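Local coordinates for protein IclR family transcriptional regulator (Brucella abortus, PDB 5WHM) that represses transcription as an IclR-type regulator, probably by binding DNA through a helix-turn-helix domain and sensing a small effector through its C-terminal domain, at residues G44-I48 / V59-T63; I100-A104 / I262-V266; Y114-A118 / F240-R244; S157-C162 / L231-C235. One frame throughout, in Å; residues are numbered along the deposited sequence.

Interaction 1: residues G44-I48 / V59-T63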
loop_
_atom_site.group_PDB
_atom_site.type_symbol
_atom_site.label_atom_id
_atom_site.label_comp_id
_atom_site.label_asym_id
_atom_site.label_seq_id
_atom_site.Cartn_x
_atom_site.Cartn_y
_atom_site.Cartn_z
ATOM N N GLY C 44 -18.740 0.868 10.740
ATOM C CA GLY C 44 -18.916 1.434 12.060
ATOM C C GLY C 44 -18.446 0.480 13.166
ATOM O O GLY C 44 -18.081 -0.665 12.919
ATOM N N ASN C 45 -18.490 0.980 14.409
ATOM C CA ASN C 45 -17.979 0.207 15.541
ATOM C C ASN C 45 -18.700 -1.141 15.673
ATOM O O ASN C 45 -18.064 -2.158 15.962
ATOM C CB ASN C 45 -18.090 1.031 16.846
ATOM C CG ASN C 45 -16.983 2.145 16.966
ATOM O OD1 ASN C 45 -15.806 1.907 16.702
ATOM N ND2 ASN C 45 -17.383 3.347 17.374
ATOM N N GLN C 46 -20.015 -1.184 15.432
ATOM C CA GLN C 46 -20.740 -2.436 15.638
ATOM C C GLN C 46 -20.387 -3.486 14.584
ATOM O O GLN C 46 -20.275 -4.676 14.905
ATOM C CB GLN C 46 -22.250 -2.196 15.661
ATOM C CG GLN C 46 -23.055 -3.456 16.053
ATOM C CD GLN C 46 -22.808 -3.898 17.512
ATOM O OE1 GLN C 46 -23.394 -3.343 18.454
ATOM N NE2 GLN C 46 -21.949 -4.907 17.695
ATOM N N GLU C 47 -20.243 -3.081 13.319
ATOM C CA GLU C 47 -19.768 -4.019 12.300
ATOM C C GLU C 47 -18.384 -4.540 12.649
ATOM O O GLU C 47 -18.085 -5.722 12.446
ATOM C CB GLU C 47 -19.724 -3.352 10.920
ATOM C CG GLU C 47 -21.076 -3.061 10.288
ATOM C CD GLU C 47 -20.972 -2.033 9.160
ATOM O OE1 GLU C 47 -21.038 -2.435 7.969
ATOM O OE2 GLU C 47 -20.822 -0.819 9.468
ATOM N N ILE C 48 -17.517 -3.670 13.168
ATOM C CA ILE C 48 -16.159 -4.090 13.493
ATOM C C ILE C 48 -16.165 -5.039 14.691
ATOM O O ILE C 48 -15.408 -6.015 14.719
ATOM C CB ILE C 48 -15.251 -2.865 13.707
ATOM C CG1 ILE C 48 -15.093 -2.101 12.378
ATOM C CG2 ILE C 48 -13.878 -3.282 14.242
ATOM C CD1 ILE C 48 -14.487 -0.723 12.536
ATOM N N VAL C 59 -13.485 -2.013 20.702
ATOM C CA VAL C 59 -13.391 -1.508 19.341
ATOM C C VAL C 59 -13.400 0.023 19.344
ATOM O O VAL C 59 -12.616 0.652 18.624
ATOM C CB VAL C 59 -14.539 -2.084 18.496
ATOM C CG1 VAL C 59 -14.608 -1.385 17.129
ATOM C CG2 VAL C 59 -14.371 -3.607 18.374
ATOM N N SER C 60 -14.270 0.618 20.176
ATOM C CA SER C 60 -14.379 2.080 20.241
ATOM C C SER C 60 -13.054 2.738 20.593
ATOM O O SER C 60 -12.708 3.778 20.022
ATOM C CB SER C 60 -15.444 2.494 21.260
ATOM O OG SER C 60 -16.740 2.265 20.752
ATOM N N ARG C 61 -12.314 2.179 21.558
ATOM C CA ARG C 61 -10.999 2.739 21.881
ATOM C C ARG C 61 -10.040 2.593 20.707
ATOM O O ARG C 61 -9.280 3.518 20.395
ATOM C CB ARG C 61 -10.404 2.058 23.124
ATOM C CG ARG C 61 -11.179 2.246 24.428
ATOM C CD ARG C 61 -10.416 1.613 25.600
ATOM N NE ARG C 61 -9.106 2.244 25.748
ATOM C CZ ARG C 61 -8.147 1.820 26.559
ATOM N NH1 ARG C 61 -8.345 0.755 27.328
ATOM N NH2 ARG C 61 -6.994 2.471 26.608
ATOM N N LEU C 62 -10.060 1.432 20.038
ATOM C CA LEU C 62 -9.132 1.194 18.934
ATOM C C LEU C 62 -9.394 2.137 17.762
ATOM O O LEU C 62 -8.450 2.747 17.223
ATOM C CB LEU C 62 -9.215 -0.275 18.487
ATOM C CG LEU C 62 -8.829 -1.261 19.592
ATOM C CD1 LEU C 62 -9.275 -2.701 19.239
ATOM C CD2 LEU C 62 -7.330 -1.162 19.823
ATOM N N THR C 63 -10.666 2.287 17.364
ATOM C CA THR C 63 -10.965 3.177 16.248
ATOM C C THR C 63 -10.706 4.634 16.615
ATOM O O THR C 63 -10.210 5.394 15.780
ATOM C CB THR C 63 -12.405 2.998 15.737
ATOM O OG1 THR C 63 -13.330 3.192 16.795
ATOM C CG2 THR C 63 -12.654 1.573 15.113
#

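Interaction 2: residues I100-A104 / I262-V266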
loop_
_atom_site.group_PDB
_atom_site.type_symbol
_atom_site.label_atom_id
_atom_site.label_comp_id
_atom_site.label_asym_id
_atom_site.label_seq_id
_atom_site.Cartn_x
_atom_site.Cartn_y
_atom_site.Cartn_z
ATOM N N ILE C 100 13.750 -7.380 -6.105
ATOM C CA ILE C 100 13.663 -8.540 -6.987
ATOM C C ILE C 100 12.959 -8.183 -8.289
ATOM O O ILE C 100 13.203 -8.823 -9.316
ATOM C CB ILE C 100 12.974 -9.730 -6.268
ATOM C CG1 ILE C 100 13.076 -10.981 -7.160
ATOM C CG2 ILE C 100 11.518 -9.407 -5.949
ATOM C CD1 ILE C 100 12.998 -12.257 -6.414
ATOM N N ARG C 101 12.134 -7.120 -8.294
ATOM C CA ARG C 101 11.498 -6.676 -9.537
ATOM C C ARG C 101 12.503 -6.353 -10.624
ATOM O O ARG C 101 12.180 -6.489 -11.806
ATOM C CB ARG C 101 10.620 -5.435 -9.327
ATOM C CG ARG C 101 9.379 -5.634 -8.473
ATOM C CD ARG C 101 8.659 -4.263 -8.301
ATOM N NE ARG C 101 8.267 -3.804 -9.624
ATOM C CZ ARG C 101 8.161 -2.534 -10.003
ATOM N NH1 ARG C 101 8.409 -1.526 -9.145
ATOM N NH2 ARG C 101 7.817 -2.276 -11.252
ATOM N N THR C 102 13.702 -5.877 -10.278
ATOM C CA THR C 102 14.626 -5.537 -11.360
ATOM C C THR C 102 15.134 -6.776 -12.091
ATOM O O THR C 102 15.569 -6.671 -13.239
ATOM C CB THR C 102 15.816 -4.722 -10.842
ATOM O OG1 THR C 102 16.657 -5.564 -10.042
ATOM C CG2 THR C 102 15.324 -3.494 -10.006
ATOM N N VAL C 103 15.108 -7.939 -11.454
ATOM C CA VAL C 103 15.420 -9.189 -12.149
ATOM C C VAL C 103 14.170 -9.804 -12.756
ATOM O O VAL C 103 14.173 -10.240 -13.906
ATOM C CB VAL C 103 16.094 -10.171 -11.168
ATOM C CG1 VAL C 103 16.156 -11.570 -11.769
ATOM C CG2 VAL C 103 17.469 -9.665 -10.790
ATOM N N ALA C 104 13.083 -9.857 -11.985
ATOM C CA ALA C 104 11.904 -10.605 -12.420
ATOM C C ALA C 104 11.141 -9.866 -13.509
ATOM O O ALA C 104 10.703 -10.480 -14.487
ATOM C CB ALA C 104 10.981 -10.875 -11.235
ATOM N N ILE C 262 14.977 -16.493 -12.903
ATOM C CA ILE C 262 14.891 -15.551 -11.781
ATOM C C ILE C 262 15.697 -16.072 -10.600
ATOM O O ILE C 262 16.485 -15.342 -9.985
ATOM C CB ILE C 262 13.419 -15.311 -11.394
ATOM C CG1 ILE C 262 12.671 -14.642 -12.547
ATOM C CG2 ILE C 262 13.331 -14.439 -10.117
ATOM C CD1 ILE C 262 11.195 -14.485 -12.296
ATOM N N SER C 263 15.536 -17.369 -10.304
ATOM C CA SER C 263 16.194 -18.003 -9.168
ATOM C C SER C 263 17.716 -17.951 -9.287
ATOM O O SER C 263 18.419 -17.777 -8.284
ATOM C CB SER C 263 15.710 -19.447 -9.053
ATOM O OG SER C 263 16.383 -20.098 -8.002
ATOM N N SER C 264 18.247 -18.076 -10.501
ATOM C CA SER C 264 19.695 -18.037 -10.656
ATOM C C SER C 264 20.259 -16.621 -10.615
ATOM O O SER C 264 21.450 -16.456 -10.343
ATOM C CB SER C 264 20.104 -18.728 -11.960
ATOM O OG SER C 264 19.413 -18.169 -13.059
ATOM N N ALA C 265 19.439 -15.603 -10.883
ATOM C CA ALA C 265 19.911 -14.224 -10.931
ATOM C C ALA C 265 19.759 -13.487 -9.604
ATOM O O ALA C 265 20.443 -12.480 -9.388
ATOM C CB ALA C 265 19.174 -13.453 -12.027
ATOM N N VAL C 266 18.890 -13.954 -8.715
ATOM C CA VAL C 266 18.812 -13.449 -7.354
ATOM C C VAL C 266 19.193 -14.580 -6.401
ATOM O O VAL C 266 18.395 -15.465 -6.105
ATOM C CB VAL C 266 17.416 -12.867 -7.030
ATOM C CG1 VAL C 266 16.287 -13.867 -7.242
ATOM C CG2 VAL C 266 17.386 -12.280 -5.615
#

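Interaction 3: residues Y114-A118 / F240-R244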
loop_
_atom_site.group_PDB
_atom_site.type_symbol
_atom_site.label_atom_id
_atom_site.label_comp_id
_atom_site.label_asym_id
_atom_site.label_seq_id
_atom_site.Cartn_x
_atom_site.Cartn_y
_atom_site.Cartn_z
ATOM N N TYR C 114 4.996 -12.833 -25.084
ATOM C CA TYR C 114 4.831 -14.077 -25.830
ATOM C C TYR C 114 3.435 -14.657 -25.655
ATOM O O TYR C 114 2.818 -15.118 -26.625
ATOM C CB TYR C 114 5.865 -15.109 -25.399
ATOM C CG TYR C 114 5.521 -16.467 -25.963
ATOM C CD1 TYR C 114 5.717 -16.740 -27.318
ATOM C CD2 TYR C 114 4.943 -17.454 -25.165
ATOM C CE1 TYR C 114 5.380 -17.980 -27.856
ATOM C CE2 TYR C 114 4.594 -18.698 -25.701
ATOM C CZ TYR C 114 4.824 -18.945 -27.041
ATOM O OH TYR C 114 4.488 -20.160 -27.561
ATOM N N ALA C 115 2.922 -14.660 -24.426
ATOM C CA ALA C 115 1.663 -15.335 -24.140
ATOM C C ALA C 115 0.450 -14.455 -24.382
ATOM O O ALA C 115 -0.683 -14.961 -24.300
ATOM C CB ALA C 115 1.634 -15.824 -22.684
ATOM N N LYS C 116 0.663 -13.156 -24.622
ATOM C CA LYS C 116 -0.404 -12.154 -24.713
ATOM C C LYS C 116 -1.326 -12.221 -23.497
ATOM O O LYS C 116 -2.550 -12.145 -23.600
ATOM C CB LYS C 116 -1.185 -12.301 -26.028
ATOM C CG LYS C 116 -0.283 -12.309 -27.261
ATOM C CD LYS C 116 -1.071 -12.114 -28.546
ATOM C CE LYS C 116 -0.144 -11.993 -29.752
ATOM N NZ LYS C 116 0.881 -10.925 -29.550
ATOM N N ALA C 117 -0.716 -12.342 -22.321
ATOM C CA ALA C 117 -1.483 -12.521 -21.103
ATOM C C ALA C 117 -0.707 -11.931 -19.924
ATOM O O ALA C 117 0.509 -11.743 -19.990
ATOM C CB ALA C 117 -1.787 -13.999 -20.861
ATOM N N ALA C 118 -1.413 -11.688 -18.827
ATOM C CA ALA C 118 -0.792 -11.083 -17.649
ATOM C C ALA C 118 0.088 -12.077 -16.878
ATOM O O ALA C 118 -0.290 -13.235 -16.657
ATOM C CB ALA C 118 -1.871 -10.518 -16.728
ATOM N N PHE C 240 -10.642 -18.663 -23.233
ATOM C CA PHE C 240 -10.636 -18.911 -24.673
ATOM C C PHE C 240 -9.260 -18.648 -25.278
ATOM O O PHE C 240 -8.927 -19.207 -26.322
ATOM C CB PHE C 240 -11.712 -18.062 -25.372
ATOM C CG PHE C 240 -11.297 -16.625 -25.643
ATOM C CD1 PHE C 240 -10.705 -16.271 -26.856
ATOM C CD2 PHE C 240 -11.513 -15.623 -24.693
ATOM C CE1 PHE C 240 -10.321 -14.950 -27.115
ATOM C CE2 PHE C 240 -11.137 -14.297 -24.948
ATOM C CZ PHE C 240 -10.538 -13.966 -26.155
ATOM N N GLN C 241 -8.450 -17.805 -24.643
ATOM C CA GLN C 241 -7.115 -17.520 -25.150
ATOM C C GLN C 241 -6.069 -18.503 -24.643
ATOM O O GLN C 241 -5.079 -18.770 -25.342
ATOM C CB GLN C 241 -6.718 -16.107 -24.744
ATOM C CG GLN C 241 -5.292 -15.763 -25.012
ATOM C CD GLN C 241 -4.972 -14.358 -24.569
ATOM O OE1 GLN C 241 -5.843 -13.630 -24.083
ATOM N NE2 GLN C 241 -3.719 -13.967 -24.731
ATOM N N LEU C 242 -6.281 -19.058 -23.450
ATOM C CA LEU C 242 -5.308 -19.919 -22.773
ATOM C C LEU C 242 -5.978 -21.234 -22.408
ATOM O O LEU C 242 -6.300 -21.473 -21.242
ATOM C CB LEU C 242 -4.750 -19.248 -21.515
ATOM C CG LEU C 242 -3.936 -17.967 -21.711
ATOM C CD1 LEU C 242 -3.669 -17.303 -20.370
ATOM C CD2 LEU C 242 -2.624 -18.293 -22.407
ATOM N N PRO C 243 -6.216 -22.105 -23.386
ATOM C CA PRO C 243 -6.745 -23.434 -23.063
ATOM C C PRO C 243 -5.778 -24.225 -22.195
ATOM O O PRO C 243 -4.574 -23.957 -22.156
ATOM C CB PRO C 243 -6.914 -24.093 -24.441
ATOM C CG PRO C 243 -7.040 -22.943 -25.380
ATOM C CD PRO C 243 -6.160 -21.876 -24.841
ATOM N N ARG C 244 -6.327 -25.241 -21.513
ATOM C CA ARG C 244 -5.510 -26.150 -20.706
ATOM C C ARG C 244 -4.291 -26.653 -21.476
ATOM O O ARG C 244 -3.163 -26.625 -20.964
ATOM C CB ARG C 244 -6.375 -27.327 -20.233
ATOM C CG ARG C 244 -5.582 -28.555 -19.781
ATOM C CD ARG C 244 -6.500 -29.696 -19.339
ATOM N NE ARG C 244 -7.289 -29.367 -18.147
ATOM C CZ ARG C 244 -6.859 -29.493 -16.892
ATOM N NH1 ARG C 244 -5.629 -29.927 -16.640
ATOM N NH2 ARG C 244 -7.666 -29.197 -15.884
#

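Interaction 4: residues S157-C162 / L231-C235. With ACY (acetic acid), chain J.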
loop_
_atom_site.group_PDB
_atom_site.type_symbol
_atom_site.label_atom_id
_atom_site.label_comp_id
_atom_site.label_asym_id
_atom_site.label_seq_id
_atom_site.Cartn_x
_atom_site.Cartn_y
_atom_site.Cartn_z
ATOM N N SER C 157 -4.502 -20.517 -9.152
ATOM C CA SER C 157 -3.232 -21.158 -9.450
ATOM C C SER C 157 -2.131 -20.673 -8.501
ATOM O O SER C 157 -1.301 -21.474 -8.039
ATOM C CB SER C 157 -2.872 -20.944 -10.926
ATOM O OG SER C 157 -2.191 -19.728 -11.160
ATOM N N VAL C 158 -2.117 -19.372 -8.174
ATOM C CA VAL C 158 -1.051 -18.864 -7.314
ATOM C C VAL C 158 -1.146 -19.472 -5.918
ATOM O O VAL C 158 -0.124 -19.842 -5.331
ATOM C CB VAL C 158 -1.052 -17.324 -7.252
ATOM C CG1 VAL C 158 -0.352 -16.766 -8.469
ATOM C CG2 VAL C 158 -2.472 -16.753 -7.118
ATOM N N GLY C 159 -2.363 -19.585 -5.371
ATOM C CA GLY C 159 -2.522 -20.179 -4.043
ATOM C C GLY C 159 -2.137 -21.646 -3.996
ATOM O O GLY C 159 -1.554 -22.119 -3.012
ATOM N N ARG C 160 -2.485 -22.396 -5.049
ATOM C CA ARG C 160 -2.167 -23.817 -5.112
ATOM C C ARG C 160 -0.663 -24.045 -5.160
ATOM O O ARG C 160 -0.128 -24.910 -4.454
ATOM C CB ARG C 160 -2.846 -24.435 -6.341
ATOM C CG ARG C 160 -4.356 -24.571 -6.150
ATOM C CD ARG C 160 -5.118 -24.727 -7.438
ATOM N NE ARG C 160 -6.511 -25.077 -7.185
ATOM C CZ ARG C 160 -7.378 -25.435 -8.128
ATOM N NH1 ARG C 160 -6.995 -25.486 -9.405
ATOM N NH2 ARG C 160 -8.621 -25.743 -7.791
ATOM N N ALA C 161 0.034 -23.279 -5.994
ATOM C CA ALA C 161 1.480 -23.410 -6.077
ATOM C C ALA C 161 2.120 -23.042 -4.750
ATOM O O ALA C 161 3.109 -23.654 -4.341
ATOM C CB ALA C 161 2.027 -22.503 -7.192
ATOM N N CYS C 162 1.569 -22.031 -4.072
ATOM C CA CYS C 162 2.092 -21.661 -2.759
ATOM C C CYS C 162 1.923 -22.819 -1.788
ATOM O O CYS C 162 2.863 -23.187 -1.073
ATOM C CB CYS C 162 1.375 -20.423 -2.245
ATOM S SG CYS C 162 2.034 -19.815 -0.644
ATOM N N LEU C 231 7.815 -17.082 -3.110
ATOM C CA LEU C 231 7.195 -16.238 -4.120
ATOM C C LEU C 231 6.547 -17.140 -5.163
ATOM O O LEU C 231 6.971 -18.274 -5.370
ATOM C CB LEU C 231 8.217 -15.324 -4.797
ATOM C CG LEU C 231 8.993 -14.361 -3.930
ATOM C CD1 LEU C 231 10.113 -13.712 -4.758
ATOM C CD2 LEU C 231 8.035 -13.318 -3.352
ATOM N N VAL C 232 5.478 -16.663 -5.784
ATOM C CA VAL C 232 4.808 -17.482 -6.788
ATOM C C VAL C 232 4.600 -16.616 -8.017
ATOM O O VAL C 232 4.182 -15.457 -7.894
ATOM C CB VAL C 232 3.458 -18.043 -6.298
ATOM C CG1 VAL C 232 2.930 -19.041 -7.336
ATOM C CG2 VAL C 232 3.589 -18.692 -4.916
ATOM N N PHE C 233 4.886 -17.179 -9.197
ATOM C CA PHE C 233 4.686 -16.483 -10.459
ATOM C C PHE C 233 3.564 -17.148 -11.227
ATOM O O PHE C 233 3.457 -18.377 -11.236
ATOM C CB PHE C 233 5.989 -16.456 -11.265
ATOM C CG PHE C 233 7.103 -15.748 -10.542
ATOM C CD1 PHE C 233 7.860 -16.421 -9.574
ATOM C CD2 PHE C 233 7.340 -14.384 -10.759
ATOM C CE1 PHE C 233 8.865 -15.729 -8.836
ATOM C CE2 PHE C 233 8.345 -13.702 -10.058
ATOM C CZ PHE C 233 9.124 -14.380 -9.104
ATOM N N ASN C 234 2.685 -16.357 -11.832
ATOM C CA ASN C 234 1.629 -16.980 -12.613
ATOM C C ASN C 234 1.517 -16.312 -13.974
ATOM O O ASN C 234 2.138 -15.284 -14.265
ATOM C CB ASN C 234 0.257 -16.976 -11.894
ATOM C CG ASN C 234 -0.395 -15.587 -11.825
ATOM O OD1 ASN C 234 0.146 -14.593 -12.304
ATOM N ND2 ASN C 234 -1.582 -15.525 -11.220
ATOM N N CYS C 235 0.723 -16.947 -14.823
ATOM C CA CYS C 235 0.431 -16.412 -16.141
ATOM C C CYS C 235 -0.980 -16.879 -16.437
ATOM O O CYS C 235 -1.255 -18.083 -16.367
ATOM C CB CYS C 235 1.432 -16.922 -17.171
ATOM S SG CYS C 235 1.069 -16.338 -18.862
HETATM C C ACY J . -4.910 -17.620 -10.752
HETATM O O ACY J . -3.725 -17.718 -10.341
HETATM O OXT ACY J . -5.732 -18.578 -10.786
HETATM C CH3 ACY J . -5.382 -16.274 -11.228
#

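Interaction 1: residues G44-I48 / V59-T63
The rotamers of four side chains shape how helix 45-52 meets helix 56-69. N45, in the first turn of its helix with chi1 in the m well, has a CA-to-CB bond that runs sideways, yet its amide swings across so that OD1 accepts a hydrogen bond from OG1 of T63 at 2.8 Å. T63 adopts the p rotamer, which offers the hydroxyl to N45 while its CG2 methyl lies 3.9 Å from CD1 of I48. These are the two helices of the helix-turn-helix; the second is probably the recognition helix, as in relatives. Deeper in, I48 (m, t) and V59 (t) both point toward the opposing helix, and CG2 of I48 reaches CG1 of V59 at 3.5 Å. V32 of helix 24-33 and F36 also pack on I48. S60, also m, lies beside N45 but spends its hydroxyl on the backbone oxygen of K56. At the helix start, E47 folds back so that OE2 accepts a 3.0 Å hydrogen bond from N of G44, the N-cap residue.

Interaction 2: residues I100-A104 / I262-V266
Helices packing without polar links depend on complementary shape, and the start of helix 101-115 against the end of helix 244-265 illustrates it. They run in opposite senses, with A104 near I262 and I100 near V266, a poorly ordered residue just beyond the helix. V103 is the main bump: its CG1 drops into the hollow beside I262 and A265, 3.6 Å from CB of A265. I100 leaves its backbone sideways but brings CD1 to 4.3 Å from CG2 of I262 and, less certainly, 3.8 Å from CG1 of V266. CD1 of I262 settles 3.8 Å from CB of the small A104. Both helices lie against the six-stranded sheet of the C-terminal domain, where F233 underlies A104 and I262. R101 instead meets D133 in a salt bridge and the backbone of M143 in the second subunit. Every pairing is aliphatic and rests on van der Waals contact: buried I100, A104 and I262 exclude water, the A265 edge is open to solvent, and no directional bond joins these segments.

Interaction 3: residues Y114-A118 / F240-R244
Where a helix ends, its carbonyls need partners, which a distant side chain can supply. In the GAF-like C-terminal domain helix 101-115 stops here: K116 turns to a positive phi of 52°, and the chain enters strand 118-125 of the antiparallel sheet, where A118 pairs with G236 through the backbone. Q241, in the loop after strand 229-238, extends with chi1 and chi2 both t. Its NE2 donates to O of K116 at a very short 2.4 Å and, weakly, to O of A115 at 3.2 Å. Beside this, CD1 of L242 packs at 3.8 Å on CB of A117, while the side-chain amide of N217 takes the carbonyl of L242. Y114 engages helix 244-265, through its hydroxyl to D250 and its ring in a cation-pi contact with R254. Both bonds of Q241 support the modelled amide orientation, NE2 facing the carbonyls, though the one to K116 is shorter than normal and needs caution; Q241, with the L242-A117 packing, joins the helix exit to the loop before helix 244-265.

Interaction 4: residues S157-C162 / L231-C235
Ligand pockets in IclR regulators lie in the GAF-like C-terminal domain, and this contact, where a helix start meets the central sheet, lines what is probably the effector site. An acetic acid molecule, likely from the crystallisation liquor, occupies it. Its OXT accepts from N of S157 at 2.8 Å; its O accepts from OG of S157 at 2.7 Å, from N of V158 at 3.2 Å and from ND2 of N234 at 3.2 Å. The amide of N234 is also held by the hydroxyl of Y131, and OG of S157 by that of S218. Behind the ligand, helix 157-162 crosses strand 231-235 at 143°, their axes approaching to 8.2 Å. V232 fills most of the gap: its CG1 lies 3.6 Å from CB of A161 and 4.2 Å from CG1 of V158, and its CG2 lies 3.9 Å from CB of C162. N234, two residues on and facing the same side, brings ND2 to 3.3 Å from CG1 of V158. L231, F233 and C235 point away, and F233 packs against M258, V259 and I262 of helix 244-265. The contact thus divides into an apolar part around V232 and a polar end at the acetate: backbone NH groups at a helix N-terminus, a serine and an asparagine form a cluster of donors able to hold a carboxylate, though the natural effector is not established by it.

How the interactions relate
Along the chain, interaction 1 closes before the others open, and the remaining three are nested: interaction 4 inside interaction 3, itself inside interaction 2. Interaction 1 belongs to the DNA-binding domain, its centre about 35 to 45 Å from the others, whereas those three lie in the C-terminal domain, around strand 229-238 and the loop that follows it. Interactions 2 and 3 share helix 101-115, their centres about 23 Å apart. Interaction 4 lies about 16 Å from each, centre to centre, and touches both: I100 CD1 meets L231 CD1 at 3.6 Å, and A115 CB meets C235 SG at 3.9 Å. The strand presents one face to helix 157-165 and the acetate, the other to helices 101-115 and 244-265; DNA reading is probably separate.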